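Local coordinates for extracellular solute-binding protein family 1 (Pseudothermotoga lettingae, PDB 5CI5) that binds alpha-D-tagatopyranose in the crystal and probably delivers a sugar to an ABC transporter as its extracellular solute-binding component, at residues Arg139-Asn144 against Ala286-Asp291; Ala146-Ala151 against Val259-Gly264. All blocks are in the same frame, centred on the assembly; numbering follows the deposited sequence.

Interaction 1: Arg139-Asn144 against Ala286-Asp291; sequences RLLLYN and ALHPYD. With T6T (alpha-D-tagatopyranose), chain C.
Leu141 and Ala286 form an antiparallel hydrogen-bonded pair that joins the central strand 140-144 of a three-stranded sheet to the end of the outer strand 283-286. The sheet belongs to a periplasmic-binding-protein fold. Two backbone bonds close the pair. Leu141 N donates to Ala286 O over 2.9 Å, and Ala286 N donates to Leu141 O. The chain then turns off after Ala286, and the touching parts run 102° apart.

One water extends the polar link. The water oxygen donates to Arg139 O and accepts from His288 N, 3.0 Å from that nitrogen.

The apolar contacts flank the pair. Leu141 CD2 meets Pro289 CD at 4.0 Å, and the two side chains cross at about a right angle. Leu141 CG stands anti to the backbone N (chi1 -177°), which carries CD2 to the proline ring. CE1 of Tyr143 touches Ala286 CB, while the phenol OH is bonded to Pro155 O.

Both ring nitrogens of His288 are hydrogen-bonded. ND1 donates in the ring plane to a lone pair of Pro289 O, and NE2 pairs with Tyr182 OH.

Arg139 leads away from this packing into the sugar pocket, where Glu247 forms a salt bridge with NH2. Arg139 NH1 donates to O3 of the tagatopyranose at 2.8 Å. Arg139 NH2 donates almost straight to O6 of the sugar (N-H...O 171°).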
loop_
_atom_site.group_PDB
_atom_site.type_symbol
_atom_site.label_atom_id
_atom_site.label_comp_id
_atom_site.label_asym_id
_atom_site.label_seq_id
_atom_site.Cartn_x
_atom_site.Cartn_y
_atom_site.Cartn_z
ATOM N N ARG A 139 4.968 -1.040 5.082
ATOM C CA ARG A 139 4.542 -2.431 5.202
ATOM C C ARG A 139 5.364 -3.203 6.199
ATOM O O ARG A 139 6.591 -3.052 6.308
ATOM C CB ARG A 139 4.556 -3.115 3.834
ATOM C CG ARG A 139 3.204 -3.047 3.147
ATOM C CD ARG A 139 3.193 -3.455 1.687
ATOM N NE ARG A 139 1.809 -3.675 1.253
ATOM C CZ ARG A 139 0.955 -2.718 0.903
ATOM N NH1 ARG A 139 1.348 -1.450 0.881
ATOM N NH2 ARG A 139 -0.296 -3.034 0.553
ATOM N N LEU A 140 4.626 -4.021 6.931
ATOM C CA LEU A 140 5.101 -4.731 8.120
ATOM C C LEU A 140 4.495 -6.118 8.187
ATOM O O LEU A 140 3.603 -6.458 7.401
ATOM C CB LEU A 140 4.734 -3.960 9.389
ATOM C CG LEU A 140 5.232 -2.521 9.497
ATOM C CD1 LEU A 140 4.412 -1.766 10.523
ATOM C CD2 LEU A 140 6.690 -2.510 9.867
ATOM N N LEU A 141 4.989 -6.909 9.131
ATOM C CA LEU A 141 4.291 -8.129 9.508
ATOM C C LEU A 141 3.084 -7.742 10.360
ATOM O O LEU A 141 3.232 -7.089 11.391
ATOM C CB LEU A 141 5.206 -9.066 10.270
ATOM C CG LEU A 141 4.614 -10.400 10.661
ATOM C CD1 LEU A 141 4.499 -11.304 9.441
ATOM C CD2 LEU A 141 5.433 -11.064 11.759
ATOM N N LEU A 142 1.910 -8.144 9.886
ATOM C CA LEU A 142 0.650 -8.110 10.644
ATOM C C LEU A 142 0.385 -9.500 11.181
ATOM O O LEU A 142 0.468 -10.458 10.424
ATOM C CB LEU A 142 -0.490 -7.658 9.717
ATOM C CG LEU A 142 -1.890 -7.527 10.304
ATOM C CD1 LEU A 142 -1.991 -6.340 11.260
ATOM C CD2 LEU A 142 -2.904 -7.367 9.152
ATOM N N TYR A 143 0.102 -9.635 12.475
ATOM C CA TYR A 143 -0.074 -10.967 13.013
ATOM C C TYR A 143 -1.078 -11.022 14.151
ATOM O O TYR A 143 -1.370 -10.021 14.801
ATOM C CB TYR A 143 1.290 -11.529 13.457
ATOM C CG TYR A 143 1.936 -10.837 14.641
ATOM C CD1 TYR A 143 2.704 -9.682 14.463
ATOM C CD2 TYR A 143 1.821 -11.356 15.930
ATOM C CE1 TYR A 143 3.303 -9.054 15.529
ATOM C CE2 TYR A 143 2.422 -10.726 17.009
ATOM C CZ TYR A 143 3.167 -9.587 16.801
ATOM O OH TYR A 143 3.767 -8.952 17.864
ATOM N N ASN A 144 -1.564 -12.243 14.376
ATOM C CA ASN A 144 -2.681 -12.546 15.248
ATOM C C ASN A 144 -2.136 -13.170 16.524
ATOM O O ASN A 144 -1.586 -14.266 16.495
ATOM C CB ASN A 144 -3.640 -13.493 14.506
ATOM C CG ASN A 144 -4.885 -13.861 15.313
ATOM O OD1 ASN A 144 -4.808 -14.169 16.498
ATOM N ND2 ASN A 144 -6.039 -13.808 14.664
ATOM N N ALA A 286 4.947 -5.886 13.415
ATOM C CA ALA A 286 6.366 -5.923 13.701
ATOM C C ALA A 286 7.107 -5.725 12.408
ATOM O O ALA A 286 6.558 -5.961 11.328
ATOM C CB ALA A 286 6.769 -7.243 14.332
ATOM N N LEU A 287 8.359 -5.310 12.502
ATOM C CA LEU A 287 9.218 -5.316 11.334
ATOM C C LEU A 287 9.121 -6.682 10.642
ATOM O O LEU A 287 9.212 -7.724 11.293
ATOM C CB LEU A 287 10.655 -5.029 11.748
ATOM C CG LEU A 287 11.725 -5.016 10.664
ATOM C CD1 LEU A 287 11.476 -3.926 9.628
ATOM C CD2 LEU A 287 13.086 -4.807 11.320
ATOM N N HIS A 288 8.920 -6.696 9.325
ATOM C CA HIS A 288 8.758 -7.979 8.680
ATOM C C HIS A 288 10.064 -8.774 8.832
ATOM O O HIS A 288 11.173 -8.222 8.713
ATOM C CB HIS A 288 8.388 -7.835 7.203
ATOM C CG HIS A 288 7.865 -9.097 6.575
ATOM N ND1 HIS A 288 8.688 -10.108 6.131
ATOM C CD2 HIS A 288 6.601 -9.488 6.289
ATOM C CE1 HIS A 288 7.952 -11.069 5.599
ATOM N NE2 HIS A 288 6.675 -10.724 5.703
ATOM N N PRO A 289 9.944 -10.074 9.119
ATOM C CA PRO A 289 11.141 -10.923 9.130
ATOM C C PRO A 289 11.996 -10.745 7.873
ATOM O O PRO A 289 11.463 -10.584 6.762
ATOM C CB PRO A 289 10.555 -12.338 9.199
ATOM C CG PRO A 289 9.282 -12.149 9.958
ATOM C CD PRO A 289 8.730 -10.833 9.472
ATOM N N TYR A 290 13.313 -10.775 8.052
ATOM C CA TYR A 290 14.219 -10.515 6.938
ATOM C C TYR A 290 15.393 -11.497 6.950
ATOM O O TYR A 290 15.558 -12.306 7.880
ATOM C CB TYR A 290 14.692 -9.049 6.968
ATOM C CG TYR A 290 15.506 -8.663 8.186
ATOM C CD1 TYR A 290 16.884 -8.802 8.199
ATOM C CD2 TYR A 290 14.895 -8.145 9.308
ATOM C CE1 TYR A 290 17.628 -8.437 9.313
ATOM C CE2 TYR A 290 15.627 -7.781 10.421
ATOM C CZ TYR A 290 16.998 -7.927 10.413
ATOM O OH TYR A 290 17.730 -7.561 11.515
ATOM N N ASP A 291 16.175 -11.434 5.876
ATOM C CA ASP A 291 17.310 -12.303 5.618
ATOM C C ASP A 291 18.600 -11.499 5.839
ATOM O O ASP A 291 19.176 -11.525 6.934
ATOM C CB ASP A 291 17.211 -12.843 4.185
ATOM C CG ASP A 291 18.444 -13.602 3.747
ATOM O OD1 ASP A 291 18.998 -14.357 4.572
ATOM O OD2 ASP A 291 18.842 -13.457 2.570
HETATM O O3 T6T C . 0.005 0.996 0.563
HETATM C C3 T6T C . -1.149 1.414 -0.159
HETATM C C4 T6T C . -0.797 1.492 -1.644
HETATM O O4 T6T C . 0.352 2.329 -1.831
HETATM C C5 T6T C . -0.529 0.086 -2.137
HETATM O O5 T6T C . -0.204 0.103 -3.528
HETATM C C6 T6T C . -1.735 -0.807 -1.867
HETATM O O6 T6T C . -1.990 -0.832 -0.463
HETATM C C2 T6T C . -2.270 0.457 0.092
HETATM O O2 T6T C . -3.476 0.970 -0.487
HETATM C C1 T6T C . -2.506 0.252 1.605
HETATM O O1 T6T C . -2.723 1.427 2.297
HETATM O O HOH W 1 8.710 -4.351 7.505
#

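Interaction 2: Ala146-Ala151 against Val259-Gly264; sequences AMFEKA and VAMAIG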
loop_
_atom_site.group_PDB
_atom_site.type_symbol
_atom_site.label_atom_id
_atom_site.label_comp_id
_atom_site.label_asym_id
_atom_site.label_seq_id
_atom_site.Cartn_x
_atom_site.Cartn_y
_atom_site.Cartn_z
ATOM N N ALA A 146 -3.661 -14.327 19.279
ATOM C CA ALA A 146 -4.372 -15.477 19.817
ATOM C C ALA A 146 -3.952 -16.745 19.104
ATOM O O ALA A 146 -3.901 -17.813 19.710
ATOM C CB ALA A 146 -5.870 -15.286 19.693
HETATM N N MSE A 147 -3.666 -16.626 17.808
HETATM C CA MSE A 147 -3.242 -17.774 17.022
HETATM C C MSE A 147 -1.837 -18.191 17.408
HETATM O O MSE A 147 -1.569 -19.380 17.475
HETATM C CB MSE A 147 -3.341 -17.482 15.532
HETATM C CG MSE A 147 -4.769 -17.293 15.078
HETATM SE SE MSE A 147 -4.909 -17.029 13.173
HETATM C CE MSE A 147 -4.602 -18.852 12.600
ATOM N N PHE A 148 -0.949 -17.237 17.691
ATOM C CA PHE A 148 0.390 -17.577 18.185
ATOM C C PHE A 148 0.262 -18.363 19.491
ATOM O O PHE A 148 0.835 -19.453 19.663
ATOM C CB PHE A 148 1.233 -16.306 18.385
ATOM C CG PHE A 148 2.041 -15.920 17.168
ATOM C CD1 PHE A 148 1.413 -15.575 15.983
ATOM C CD2 PHE A 148 3.420 -15.889 17.218
ATOM C CE1 PHE A 148 2.153 -15.215 14.875
ATOM C CE2 PHE A 148 4.148 -15.538 16.122
ATOM C CZ PHE A 148 3.517 -15.207 14.947
ATOM N N GLU A 149 -0.547 -17.822 20.387
ATOM C CA GLU A 149 -0.720 -18.438 21.696
ATOM C C GLU A 149 -1.265 -19.854 21.569
ATOM O O GLU A 149 -0.768 -20.782 22.215
ATOM C CB GLU A 149 -1.633 -17.573 22.567
ATOM C CG GLU A 149 -1.782 -18.099 23.996
ATOM C CD GLU A 149 -2.727 -17.277 24.847
ATOM O OE1 GLU A 149 -3.250 -16.239 24.387
ATOM O OE2 GLU A 149 -2.960 -17.690 25.992
ATOM N N LYS A 150 -2.271 -20.031 20.724
ATOM C CA LYS A 150 -2.871 -21.351 20.533
ATOM C C LYS A 150 -1.830 -22.366 20.034
ATOM O O LYS A 150 -1.868 -23.548 20.408
ATOM C CB LYS A 150 -4.052 -21.245 19.556
ATOM C CG LYS A 150 -4.760 -22.549 19.255
ATOM C CD LYS A 150 -5.740 -22.899 20.355
ATOM C CE LYS A 150 -6.323 -24.300 20.173
ATOM N NZ LYS A 150 -5.275 -25.365 20.209
ATOM N N ALA A 151 -0.877 -21.894 19.225
ATOM C CA ALA A 151 0.164 -22.756 18.664
ATOM C C ALA A 151 1.372 -22.916 19.596
ATOM O O ALA A 151 2.383 -23.533 19.221
ATOM C CB ALA A 151 0.618 -22.201 17.310
ATOM N N VAL A 259 -5.845 -17.008 9.574
ATOM C CA VAL A 259 -4.517 -16.700 9.006
ATOM C C VAL A 259 -3.744 -15.901 10.021
ATOM O O VAL A 259 -4.163 -14.827 10.395
ATOM C CB VAL A 259 -4.613 -15.917 7.682
ATOM C CG1 VAL A 259 -3.200 -15.458 7.190
ATOM C CG2 VAL A 259 -5.246 -16.774 6.653
ATOM N N ALA A 260 -2.594 -16.419 10.456
ATOM C CA ALA A 260 -1.903 -15.850 11.606
ATOM C C ALA A 260 -0.968 -14.714 11.277
ATOM O O ALA A 260 -0.673 -13.913 12.160
ATOM C CB ALA A 260 -1.133 -16.926 12.331
HETATM N N MSE A 261 -0.478 -14.668 10.040
HETATM C CA MSE A 261 0.502 -13.661 9.634
HETATM C C MSE A 261 0.216 -13.262 8.208
HETATM O O MSE A 261 -0.140 -14.107 7.400
HETATM C CB MSE A 261 1.943 -14.184 9.723
HETATM C CG MSE A 261 2.441 -14.451 11.111
HETATM SE SE MSE A 261 4.299 -15.009 11.113
HETATM C CE MSE A 261 4.064 -16.925 10.966
ATOM N N ALA A 262 0.420 -11.985 7.913
ATOM C CA ALA A 262 0.342 -11.471 6.552
ATOM C C ALA A 262 1.168 -10.212 6.465
ATOM O O ALA A 262 1.675 -9.722 7.470
ATOM C CB ALA A 262 -1.100 -11.175 6.170
ATOM N N ILE A 263 1.293 -9.671 5.268
ATOM C CA ILE A 263 1.843 -8.344 5.118
ATOM C C ILE A 263 0.718 -7.333 5.268
ATOM O O ILE A 263 -0.342 -7.493 4.681
ATOM C CB ILE A 263 2.590 -8.189 3.766
ATOM C CG1 ILE A 263 3.790 -9.123 3.759
ATOM C CG2 ILE A 263 3.015 -6.734 3.581
ATOM C CD1 ILE A 263 4.558 -9.142 2.483
ATOM N N GLY A 264 0.940 -6.300 6.090
ATOM C CA GLY A 264 -0.049 -5.262 6.302
ATOM C C GLY A 264 0.596 -4.025 6.884
ATOM O O GLY A 264 1.801 -3.830 6.779
#
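The selenium of Met147 lies against the backbone of Val259 and Ala260. Met147 SE is 3.5 Å from Val259 C and 3.6 Å from Ala260 CA. Both methionines of this contact are modelled as selenomethionine. Met147 points from the helix toward segment 259-264, and its chain bends about the CG-SE bond (chi3 75°). The bend sets the terminal CE beside the backbone N atoms of Val259 and Ala260, with Met147 CE 3.8 Å from Ala260 N. The methyl of Ala260 points back toward the helix. Ala260 CB touches both Met147 CB and Met147 SE, each at 3.9 Å. The Val259 side chain turns the other way and packs on Met253 of helix 247-255.

The contact joins the short helix 145-150 to the start of strand 261-264, an outer strand of the three-stranded antiparallel sheet. Asn144 is the N-cap of this helix, and its OD1 accepts from Met147 N. The backbone of Asn144 also bonds to Ala260, next to the start of the strand.

The remaining contacts centre on the Phe148 ring. Met261 and Phe148 form a Met-aromatic contact at the ring edge. Met261 SE lies 5.2 Å from the Phe148 ring centroid, 79° off the ring normal. The Phe148 ring presents CE1 and CZ to the selenomethionine. Met261 CG sits in the ring plane, 3.9 Å from Phe148 CE1, and the two side chains cross at about a right angle. Ala260 O also lies near the ring plane, at the edge. The Phe148 ring meets that of Tyr143 with their planes at about 55°, and Ile172 of helix 162-172 packs against both Phe148 and Ala260.

Overall arrangement
Following the chain from the N terminus, strand 140-144 comes after strand 128-138 of the mixed sheet and passes directly into helix 145-150. A long, largely helical excursion follows before residues 259-264 return to the helix and close the loop of interaction 2. The chain continues through helix 268-275 and strand 283-286. Residues 286-291 then meet strand 140-144 and close interaction 1. Interaction 2 is therefore nested inside interaction 1. Their centres are about 11 Å apart. Both reach the same antiparallel sheet, in which strand 140-144 lies between 261-264 and 283-286. Backbone bonds between Leu140 and Gly264 and between Leu142 and Ala262 join the two contacts directly.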